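Local coordinates for protein adenosylmethionine-8-amino-7-oxononanoate aminotransferase (Methanocaldococcus jannaschii, PDB 6ZHK) that probably transfers the amino group of S-adenosyl-L-methionine to 7-keto-8-aminopelargonic acid, giving 7,8-diaminopelargonic acid for biotin synthesis with pyridoxal 5'-phosphate as cofactor, at residues A[79-84]-A[341-346]; A[129-134]-A[333-338]; A[215-220]-A[248-253]; A[420-425]-A[461-466]. All coordinates share one frame; numbering follows the deposited sequence.

Contact 2 alone of the four contains a probable substrate-binding residue, Gly336, and its His335 side chain is about 10 Å from that of Ala123, a probable cofactor-binding residue. Contact 1 follows it almost directly in sequence through segments 333-338 and 341-346, yet their centres are 24 Å apart. Both touch the second subunit of the homodimer. Contacts 1, 3 and 4 lie away from the substrate, cofactor and magnesium sites; 3 and 4 touch no other chain of the assembly. Contact 3, in the layer of helices beside the large sheet, is centred 27 Å from contact 2, whereas contact 4, at the C-terminus, is 44 Å from contact 2 and 39 Å from contact 3.

Contact 1: A[79-84]-A[341-346]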
# COMPACT_ATOMS: atom_id res chain seq x y z
N LYS A 79 -15.04 0.63 -15.68
CA LYS A 79 -16.23 1.48 -15.75
C LYS A 79 -17.48 0.69 -15.40
O LYS A 79 -18.34 1.19 -14.66
CB LYS A 79 -16.37 2.10 -17.15
CG LYS A 79 -15.28 3.10 -17.52
CD LYS A 79 -15.27 3.29 -19.04
CE LYS A 79 -15.27 4.74 -19.41
NZ LYS A 79 -15.67 4.95 -20.82
N ASN A 80 -17.61 -0.52 -15.96
CA ASN A 80 -18.73 -1.40 -15.63
C ASN A 80 -18.78 -1.76 -14.14
O ASN A 80 -19.88 -1.86 -13.57
CB ASN A 80 -18.74 -2.69 -16.46
CG ASN A 80 -19.07 -2.40 -17.92
OD1 ASN A 80 -19.66 -1.36 -18.23
ND2 ASN A 80 -18.65 -3.26 -18.84
N GLN A 81 -17.63 -2.02 -13.50
CA GLN A 81 -17.65 -2.30 -12.06
C GLN A 81 -18.07 -1.04 -11.27
O GLN A 81 -18.78 -1.16 -10.30
CB GLN A 81 -16.30 -2.78 -11.55
CG GLN A 81 -16.36 -3.14 -10.05
CD GLN A 81 -17.37 -4.24 -9.82
OE1 GLN A 81 -17.48 -5.23 -10.55
NE2 GLN A 81 -18.19 -4.08 -8.81
N ALA A 82 -17.65 0.13 -11.72
CA ALA A 82 -17.95 1.34 -10.95
C ALA A 82 -19.46 1.63 -10.94
O ALA A 82 -19.94 2.25 -10.00
CB ALA A 82 -17.12 2.50 -11.44
N ASP A 83 -20.19 1.17 -11.98
CA ASP A 83 -21.66 1.26 -12.02
C ASP A 83 -22.35 0.26 -11.09
O ASP A 83 -23.54 0.40 -10.84
CB ASP A 83 -22.21 0.95 -13.41
CG ASP A 83 -21.86 2.02 -14.42
OD1 ASP A 83 -21.80 3.20 -14.01
OD2 ASP A 83 -21.73 1.66 -15.63
N LYS A 84 -21.64 -0.74 -10.56
CA LYS A 84 -22.21 -1.69 -9.60
C LYS A 84 -21.85 -1.25 -8.18
O LYS A 84 -22.73 -0.99 -7.37
CB LYS A 84 -21.68 -3.09 -9.90
CG LYS A 84 -22.36 -3.74 -11.12
CD LYS A 84 -21.70 -5.02 -11.55
CE LYS A 84 -22.69 -6.15 -11.58
NZ LYS A 84 -22.08 -7.37 -12.17
N GLY A 341 -8.91 -6.29 -1.45
CA GLY A 341 -9.88 -6.84 -2.41
C GLY A 341 -10.84 -5.83 -3.06
O GLY A 341 -11.94 -6.20 -3.53
N ASN A 342 -10.47 -4.55 -3.17
CA ASN A 342 -11.36 -3.52 -3.73
C ASN A 342 -11.89 -3.93 -5.13
O ASN A 342 -11.14 -4.44 -5.96
CB ASN A 342 -10.54 -2.22 -3.84
CG ASN A 342 -11.21 -1.18 -4.70
OD1 ASN A 342 -11.13 -1.21 -5.91
ND2 ASN A 342 -11.73 -0.16 -4.06
N GLN A 343 -13.18 -3.73 -5.41
CA GLN A 343 -13.80 -4.22 -6.65
C GLN A 343 -13.21 -3.60 -7.92
O GLN A 343 -13.01 -4.31 -8.90
CB GLN A 343 -15.33 -4.05 -6.68
CG GLN A 343 -16.05 -5.00 -5.71
CD GLN A 343 -16.26 -4.43 -4.32
OE1 GLN A 343 -15.36 -3.88 -3.67
NE2 GLN A 343 -17.41 -4.76 -3.79
N LEU A 344 -12.97 -2.28 -7.92
CA LEU A 344 -12.32 -1.68 -9.09
C LEU A 344 -10.94 -2.30 -9.37
O LEU A 344 -10.63 -2.65 -10.53
CB LEU A 344 -12.22 -0.17 -8.92
CG LEU A 344 -13.56 0.54 -8.75
CD1 LEU A 344 -13.32 2.04 -8.69
CD2 LEU A 344 -14.63 0.14 -9.88
N LEU A 345 -10.11 -2.52 -8.32
CA LEU A 345 -8.79 -3.09 -8.53
C LEU A 345 -8.99 -4.46 -9.14
O LEU A 345 -8.28 -4.82 -10.07
CB LEU A 345 -7.98 -3.26 -7.21
CG LEU A 345 -7.96 -2.03 -6.30
CD1 LEU A 345 -7.03 -2.21 -5.11
CD2 LEU A 345 -7.48 -0.80 -7.07
N CYS A 346 -9.96 -5.24 -8.61
CA CYS A 346 -10.02 -6.63 -9.03
C CYS A 346 -10.63 -6.71 -10.44
O CYS A 346 -10.30 -7.61 -11.24
CB CYS A 346 -10.93 -7.39 -8.07
SG CYS A 346 -10.17 -7.70 -6.46
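Gln81, near the end of helix 72-82, lies against Gln343 and Leu344 in the first turn of helix 343-358. This helix-to-helix packing belongs to the class-III aminotransferase fold and sits beside the second subunit. The backbones come closest at Gln81 and Leu344, whose CA atoms are 6.1 Å apart.

The apolar part centres on one methyl. Leu344 CD2 reaches over the helix backbone to 3.5 Å from Ala82 N, and is 3.8 Å from Ala82 CB. The same methyl touches the aliphatic base of Gln81, 3.7 Å from its CG. Leu344 also packs on Cys86 and on Leu308 of the second subunit.

The two glutamines meet through carbon rather than through a mutual bond. With CG turned anti to the backbone N (chi1 -177°) and the chain bent at its next bond, Gln81 lays its amide over the stem of Gln343, NE2 standing 3.6 Å from Gln343 CB. The two amide planes are 31° apart, and each amide turns to the loop after helix 72-82: Gln81 NE2 donates to Ile85 O, while Gln343 OE1 accepts from Ser88 N. Pro97 of helix 96-108 touches both glutamines.

Polar bonds tie the surroundings to the dimer. Lys79 and Asp83 form salt bridges with Asp83 and Lys79 of the second subunit, and Asn342 ND2 is hydrogen-bonded to Tyr307 O of that subunit. The other end of this amide caps helix 343-358: Asn342 OD1 accepts from Leu345 N over 2.9 Å, with an N-H...O angle of 160° and the donor in the carbonyl plane.

Contact 2: A[129-134]-A[333-338]; sequences AIKMAY and LYHGHT
Lys131 of helix 122-140 reaches across to the imidazole of His335, its NZ donating to ND1 over 2.9 Å. The bond comes in at the ring edge, only 10° out of the ring plane. The bend at the third torsion of Lys131 (chi3 46°) swings CE and NZ round to His335 ND1, while CD stays 3.7 Å from that nitrogen. The two side chains cross at about a right angle. NZ is gripped further by a water at 2.9 Å that accepts from it, and by Asp158 O of the second subunit. That water lies 2.6 Å from Tyr334 O. Replacing Lys131 by alanine is likely to leave His335 ND1 without its donor, the ring freer to turn, and Asp158 O of the second subunit short of a partner. The extended Met132 meets Leu333 through carbon alone: Leu333 CD2 touches both Met132 CG, at 3.8 Å, and Met132 CE, at 3.9 Å. Met132 also touches Thr313 and Thr315 of strand 311-315. Gly336 is probably a substrate-binding residue, and Thr338 OG1 is hydrogen-bonded to NZ of Lys301 of the second subunit, the probable cofactor-bearing lysine; such an active site at the dimer interface is characteristic of fold-type I pyridoxal-phosphate enzymes.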
# COMPACT_ATOMS: atom_id res chain seq x y z
N ALA A 129 3.90 -11.46 3.20
CA ALA A 129 4.64 -12.71 3.09
C ALA A 129 5.56 -12.85 4.31
O ALA A 129 5.68 -13.93 4.89
CB ALA A 129 5.43 -12.76 1.79
N ILE A 130 6.29 -11.80 4.65
CA ILE A 130 7.20 -11.83 5.79
C ILE A 130 6.41 -12.26 7.04
O ILE A 130 6.89 -13.09 7.81
CB ILE A 130 7.91 -10.45 5.97
CG1 ILE A 130 9.03 -10.26 4.94
CG2 ILE A 130 8.41 -10.18 7.40
CD1 ILE A 130 9.52 -8.78 4.90
N LYS A 131 5.26 -11.61 7.28
CA LYS A 131 4.52 -11.80 8.51
C LYS A 131 3.92 -13.19 8.56
O LYS A 131 3.93 -13.83 9.60
CB LYS A 131 3.48 -10.71 8.76
CG LYS A 131 4.08 -9.31 8.91
CD LYS A 131 3.00 -8.27 9.08
CE LYS A 131 1.90 -8.65 10.09
NZ LYS A 131 0.95 -7.52 10.29
N MET A 132 3.47 -13.71 7.40
CA MET A 132 2.91 -15.04 7.34
C MET A 132 4.01 -16.04 7.70
O MET A 132 3.74 -16.96 8.46
CB MET A 132 2.42 -15.32 5.90
CG MET A 132 1.12 -14.61 5.59
SD MET A 132 0.81 -14.91 3.85
CE MET A 132 -0.88 -14.31 3.69
N ALA A 133 5.22 -15.86 7.13
CA ALA A 133 6.32 -16.81 7.29
C ALA A 133 6.73 -16.80 8.77
O ALA A 133 6.78 -17.83 9.40
CB ALA A 133 7.49 -16.48 6.38
N TYR A 134 6.81 -15.59 9.34
CA TYR A 134 7.25 -15.43 10.72
C TYR A 134 6.23 -16.12 11.63
O TYR A 134 6.60 -16.91 12.55
CB TYR A 134 7.42 -13.95 11.10
CG TYR A 134 7.86 -13.83 12.56
CD1 TYR A 134 9.20 -14.02 12.90
CD2 TYR A 134 6.94 -13.60 13.59
CE1 TYR A 134 9.62 -13.96 14.23
CE2 TYR A 134 7.35 -13.59 14.91
CZ TYR A 134 8.68 -13.74 15.23
OH TYR A 134 9.09 -13.72 16.54
N LEU A 333 -4.44 -14.22 11.16
CA LEU A 333 -3.44 -13.24 10.74
C LEU A 333 -4.12 -11.87 10.86
O LEU A 333 -5.08 -11.54 10.12
CB LEU A 333 -3.11 -13.53 9.29
CG LEU A 333 -2.08 -12.54 8.71
CD1 LEU A 333 -0.78 -12.65 9.44
CD2 LEU A 333 -1.81 -12.85 7.23
N TYR A 334 -3.70 -11.11 11.86
CA TYR A 334 -4.35 -9.83 12.09
C TYR A 334 -3.72 -8.79 11.15
O TYR A 334 -3.02 -7.87 11.57
CB TYR A 334 -4.15 -9.42 13.55
CG TYR A 334 -4.96 -10.17 14.58
CD1 TYR A 334 -6.34 -10.02 14.71
CD2 TYR A 334 -4.34 -11.03 15.47
CE1 TYR A 334 -7.09 -10.74 15.63
CE2 TYR A 334 -5.07 -11.78 16.38
CZ TYR A 334 -6.44 -11.61 16.49
OH TYR A 334 -7.14 -12.29 17.46
N HIS A 335 -4.06 -8.88 9.85
CA HIS A 335 -3.48 -7.99 8.85
C HIS A 335 -4.60 -7.75 7.84
O HIS A 335 -5.43 -8.61 7.58
CB HIS A 335 -2.33 -8.71 8.11
CG HIS A 335 -1.53 -7.77 7.30
ND1 HIS A 335 -0.32 -7.31 7.72
CD2 HIS A 335 -1.79 -7.15 6.12
CE1 HIS A 335 0.17 -6.48 6.81
NE2 HIS A 335 -0.71 -6.38 5.85
N GLY A 336 -4.62 -6.55 7.28
CA GLY A 336 -5.52 -6.30 6.16
C GLY A 336 -5.92 -4.85 6.17
O GLY A 336 -6.63 -4.46 7.08
N HIS A 337 -5.50 -4.08 5.16
CA HIS A 337 -5.94 -2.70 5.24
C HIS A 337 -7.29 -2.54 4.56
O HIS A 337 -7.75 -3.49 3.92
CB HIS A 337 -4.87 -1.71 4.78
CG HIS A 337 -4.81 -0.40 5.52
ND1 HIS A 337 -5.73 -0.03 6.48
CD2 HIS A 337 -3.95 0.64 5.42
CE1 HIS A 337 -5.43 1.16 6.95
NE2 HIS A 337 -4.36 1.59 6.30
N THR A 338 -7.85 -1.33 4.74
CA THR A 338 -9.17 -0.92 4.31
C THR A 338 -9.51 -1.51 2.94
O THR A 338 -10.60 -2.05 2.76
CB THR A 338 -9.20 0.61 4.19
OG1 THR A 338 -8.73 1.05 5.46
CG2 THR A 338 -10.59 1.13 3.93
O HOH W 1 -0.69 -8.56 12.48

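Contact 3: A[215-220]-A[248-253]; sequences NEMISL and DGYIEG
Met217 of helix 211-224 and Tyr250 of helix 250-261 cross at about a right angle, the phenol end of the tyrosine pushed up to the curled methionine. Tyr250 carries its ring anti to the backbone N (chi1 -179°), which extends the phenol away from its own helix. The Met217 chain is bent at chi2 (64°) and again at the bond beyond, so it curls round the hydroxyl: CE and CB both lie 3.5 Å from Tyr250 OH, with CG at 3.7 Å. The ring itself is approached obliquely, Met217 CB being 4.3 Å from Tyr250 CZ. Both helices lie on the large sheet of the aminotransferase fold, where helix 250-261 is the crossover of a beta-alpha-beta unit joining the neighbouring parallel strands 228-234 and 265-268. Val151 of strand 147-151 touches both Met217 and Tyr250, and the Tyr250 ring also meets that of Tyr246. A second, looser touch brings Ile218 alongside Gly253, its CD1 being 4.3 Å from Gly253 O. Gly253 offers only backbone to this methyl, and a beta carbon at that position would point at helix 211-224, 4.1 Å from Ile218 CD1.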
# COMPACT_ATOMS: atom_id res chain seq x y z
N ASN A 215 26.52 -22.24 -4.13
CA ASN A 215 27.05 -22.95 -2.97
C ASN A 215 27.13 -22.02 -1.76
O ASN A 215 26.88 -22.44 -0.65
CB ASN A 215 28.39 -23.65 -3.27
CG ASN A 215 28.28 -25.01 -3.94
OD1 ASN A 215 27.29 -25.74 -3.74
ND2 ASN A 215 29.30 -25.36 -4.72
N GLU A 216 27.48 -20.75 -1.97
CA GLU A 216 27.57 -19.81 -0.87
C GLU A 216 26.20 -19.69 -0.19
O GLU A 216 26.12 -19.73 1.04
CB GLU A 216 28.09 -18.46 -1.37
CG GLU A 216 27.83 -17.36 -0.36
CD GLU A 216 27.61 -15.93 -0.85
OE1 GLU A 216 27.54 -15.69 -2.10
OE2 GLU A 216 27.57 -15.04 0.02
N MET A 217 25.14 -19.54 -1.02
CA MET A 217 23.77 -19.35 -0.55
C MET A 217 23.25 -20.62 0.14
O MET A 217 22.57 -20.59 1.17
CB MET A 217 22.84 -18.95 -1.71
CG MET A 217 21.38 -19.00 -1.32
SD MET A 217 20.99 -17.78 -0.01
CE MET A 217 20.49 -16.36 -1.00
N ILE A 218 23.53 -21.78 -0.46
CA ILE A 218 23.05 -23.02 0.11
C ILE A 218 23.69 -23.20 1.49
O ILE A 218 23.01 -23.59 2.44
CB ILE A 218 23.39 -24.21 -0.82
CG1 ILE A 218 22.56 -24.09 -2.10
CG2 ILE A 218 23.10 -25.48 -0.05
CD1 ILE A 218 22.90 -25.15 -3.22
N SER A 219 24.99 -22.90 1.58
CA SER A 219 25.75 -23.00 2.82
C SER A 219 25.13 -22.09 3.88
O SER A 219 25.08 -22.48 5.04
CB SER A 219 27.23 -22.63 2.61
OG SER A 219 27.82 -23.63 1.78
N LEU A 220 24.75 -20.88 3.50
CA LEU A 220 24.12 -19.99 4.48
C LEU A 220 22.77 -20.56 4.94
O LEU A 220 22.48 -20.51 6.13
CB LEU A 220 23.95 -18.66 3.78
CG LEU A 220 23.95 -17.38 4.60
CD1 LEU A 220 25.35 -17.09 5.15
CD2 LEU A 220 23.54 -16.26 3.67
N ASP A 248 20.79 -19.37 -14.60
CA ASP A 248 19.90 -20.52 -14.70
C ASP A 248 20.31 -21.52 -13.62
O ASP A 248 21.50 -21.65 -13.33
CB ASP A 248 19.86 -21.13 -16.12
CG ASP A 248 19.05 -20.30 -17.11
OD1 ASP A 248 18.28 -19.41 -16.66
OD2 ASP A 248 19.16 -20.57 -18.34
N GLY A 249 19.30 -22.13 -12.94
CA GLY A 249 19.58 -23.10 -11.89
C GLY A 249 19.74 -22.49 -10.50
O GLY A 249 19.75 -23.21 -9.51
N TYR A 250 19.84 -21.15 -10.40
CA TYR A 250 20.11 -20.57 -9.09
C TYR A 250 18.88 -20.71 -8.19
O TYR A 250 18.99 -21.23 -7.07
CB TYR A 250 20.65 -19.14 -9.19
CG TYR A 250 20.97 -18.55 -7.84
CD1 TYR A 250 19.99 -17.85 -7.12
CD2 TYR A 250 22.25 -18.56 -7.33
CE1 TYR A 250 20.27 -17.25 -5.91
CE2 TYR A 250 22.56 -17.95 -6.12
CZ TYR A 250 21.57 -17.28 -5.42
OH TYR A 250 21.83 -16.69 -4.21
N ILE A 251 17.73 -20.21 -8.68
CA ILE A 251 16.49 -20.25 -7.93
C ILE A 251 16.11 -21.69 -7.61
O ILE A 251 15.69 -22.01 -6.49
CB ILE A 251 15.33 -19.53 -8.68
CG1 ILE A 251 15.69 -18.10 -9.11
CG2 ILE A 251 14.05 -19.63 -7.85
CD1 ILE A 251 15.29 -17.06 -8.11
N GLU A 252 16.28 -22.60 -8.59
CA GLU A 252 15.98 -24.01 -8.35
C GLU A 252 16.84 -24.57 -7.22
O GLU A 252 16.32 -25.30 -6.42
CB GLU A 252 16.17 -24.86 -9.62
CG GLU A 252 15.23 -24.44 -10.75
CD GLU A 252 15.73 -23.41 -11.76
OE1 GLU A 252 16.50 -22.47 -11.42
OE2 GLU A 252 15.33 -23.52 -12.91
N GLY A 253 18.14 -24.30 -7.18
CA GLY A 253 18.98 -24.85 -6.12
C GLY A 253 18.64 -24.24 -4.77
O GLY A 253 18.65 -24.91 -3.73

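Contact 4: A[420-425]-A[461-466]; sequences AEKLLE and IKEADL
The C-terminal end of the chain packs here on helix 415-425, with Lys422 crossing Glu463 and touching Ala464, where helix 447-463 runs out. The contact is carried by the aliphatic chain of the lysine. Lys422 bends at its second torsion (chi2 -60°) and is extended beyond, which takes it obliquely across Glu463. Its CG lies 4.0 Å from Glu463 CB, and its CD is 3.8 Å from Glu463 OE1. Farther along, CE comes within 3.6 Å of Glu463 O, while the NZ remains 5.1 Å from Glu463 OE1, so no salt bridge joins the pair. Ala464, the first residue to leave helical geometry, adds its CB at 4.4 Å from Lys422 CG. On the exposed side two glutamates come together: Glu425 OE1 and Glu463 OE1 are 4.4 Å apart, with a water 2.5 Å from Glu425 OE1 and 2.6 Å from Glu463 OE1 linking them. Their like charges are probably eased by Lys426, whose NZ forms a salt bridge with Glu463 OE2. A serine in place of Lys422, lacking the long chain and the charge, would probably open a gap beside Glu463 CB and Ala464 and leave the two glutamates less compensated. Deeper in, Leu423 packs on Ala456, Leu457 and Ala460, while Ala464 and Leu466 rest on Val419. The arrangement is packing of one helix against the end of another and the C-terminal tail that follows it, closing the chain terminus onto helix 415-425 of the class-III aminotransferase fold.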
# COMPACT_ATOMS: atom_id res chain seq x y z
N ALA A 420 18.87 9.10 -21.29
CA ALA A 420 17.42 9.33 -21.27
C ALA A 420 17.06 10.65 -21.97
O ALA A 420 16.04 10.73 -22.66
CB ALA A 420 16.94 9.34 -19.82
N GLU A 421 17.89 11.70 -21.78
CA GLU A 421 17.60 13.02 -22.39
C GLU A 421 17.55 12.94 -23.91
O GLU A 421 16.63 13.47 -24.56
CB GLU A 421 18.60 14.07 -21.92
CG GLU A 421 18.19 14.80 -20.65
CD GLU A 421 19.08 16.02 -20.44
OE1 GLU A 421 18.60 17.02 -19.84
OE2 GLU A 421 20.24 15.99 -20.94
N LYS A 422 18.53 12.23 -24.50
CA LYS A 422 18.59 12.03 -25.94
C LYS A 422 17.44 11.15 -26.42
O LYS A 422 16.91 11.35 -27.50
CB LYS A 422 19.93 11.43 -26.40
CG LYS A 422 21.19 12.21 -26.03
CD LYS A 422 21.19 13.66 -26.62
CE LYS A 422 22.40 14.44 -26.14
NZ LYS A 422 22.47 15.78 -26.77
N LEU A 423 17.07 10.14 -25.63
CA LEU A 423 15.95 9.31 -26.02
C LEU A 423 14.67 10.12 -26.00
O LEU A 423 13.79 9.89 -26.82
CB LEU A 423 15.86 8.11 -25.06
CG LEU A 423 16.82 6.96 -25.33
CD1 LEU A 423 16.64 5.90 -24.22
CD2 LEU A 423 16.52 6.31 -26.69
N LEU A 424 14.53 11.07 -25.06
CA LEU A 424 13.30 11.84 -24.99
C LEU A 424 13.14 12.68 -26.26
O LEU A 424 12.02 12.82 -26.78
CB LEU A 424 13.28 12.70 -23.71
CG LEU A 424 11.89 13.10 -23.23
CD1 LEU A 424 11.07 11.91 -22.74
CD2 LEU A 424 11.92 14.24 -22.21
N GLU A 425 14.26 13.20 -26.79
CA GLU A 425 14.22 13.95 -28.05
C GLU A 425 13.74 13.07 -29.21
O GLU A 425 13.24 13.58 -30.22
CB GLU A 425 15.61 14.49 -28.42
CG GLU A 425 16.13 15.56 -27.48
CD GLU A 425 17.62 15.83 -27.63
OE1 GLU A 425 18.31 15.15 -28.47
OE2 GLU A 425 18.10 16.73 -26.93
N ILE A 461 23.09 6.71 -27.28
CA ILE A 461 24.28 6.41 -26.50
C ILE A 461 25.45 7.11 -27.17
O ILE A 461 26.27 7.68 -26.46
CB ILE A 461 24.45 4.89 -26.35
CG1 ILE A 461 23.35 4.32 -25.43
CG2 ILE A 461 25.84 4.57 -25.84
CD1 ILE A 461 23.40 2.79 -25.38
N LYS A 462 25.45 7.16 -28.51
CA LYS A 462 26.50 7.85 -29.27
C LYS A 462 26.46 9.36 -29.08
O LYS A 462 27.50 9.99 -29.10
CB LYS A 462 26.47 7.46 -30.73
CG LYS A 462 27.01 6.06 -30.93
CD LYS A 462 26.93 5.55 -32.35
CE LYS A 462 27.95 6.21 -33.24
NZ LYS A 462 28.05 5.46 -34.52
N GLU A 463 25.25 9.92 -28.94
CA GLU A 463 25.08 11.36 -28.85
C GLU A 463 25.31 11.88 -27.45
O GLU A 463 25.57 13.07 -27.26
CB GLU A 463 23.64 11.72 -29.21
CG GLU A 463 23.29 11.50 -30.67
CD GLU A 463 21.81 11.64 -30.98
OE1 GLU A 463 21.07 12.12 -30.09
OE2 GLU A 463 21.39 11.30 -32.11
N ALA A 464 25.11 11.01 -26.45
CA ALA A 464 25.23 11.45 -25.07
C ALA A 464 26.68 11.80 -24.77
O ALA A 464 27.60 11.29 -25.40
CB ALA A 464 24.71 10.37 -24.13
N ASP A 465 26.87 12.65 -23.76
CA ASP A 465 28.18 13.07 -23.30
C ASP A 465 28.78 12.02 -22.36
O ASP A 465 28.70 12.14 -21.12
CB ASP A 465 28.03 14.45 -22.64
CG ASP A 465 29.33 15.11 -22.21
OD1 ASP A 465 30.38 14.58 -22.60
OD2 ASP A 465 29.27 16.14 -21.52
N LEU A 466 29.40 11.00 -22.95
CA LEU A 466 29.88 9.88 -22.18
C LEU A 466 31.40 9.72 -22.38
O LEU A 466 32.16 9.22 -21.52
CB LEU A 466 29.13 8.63 -22.67
CG LEU A 466 27.62 8.64 -22.44
CD1 LEU A 466 26.98 7.38 -23.02
CD2 LEU A 466 27.31 8.82 -20.97
OXT LEU A 466 31.93 10.08 -23.42
O HOH W 2 18.64 13.12 -29.97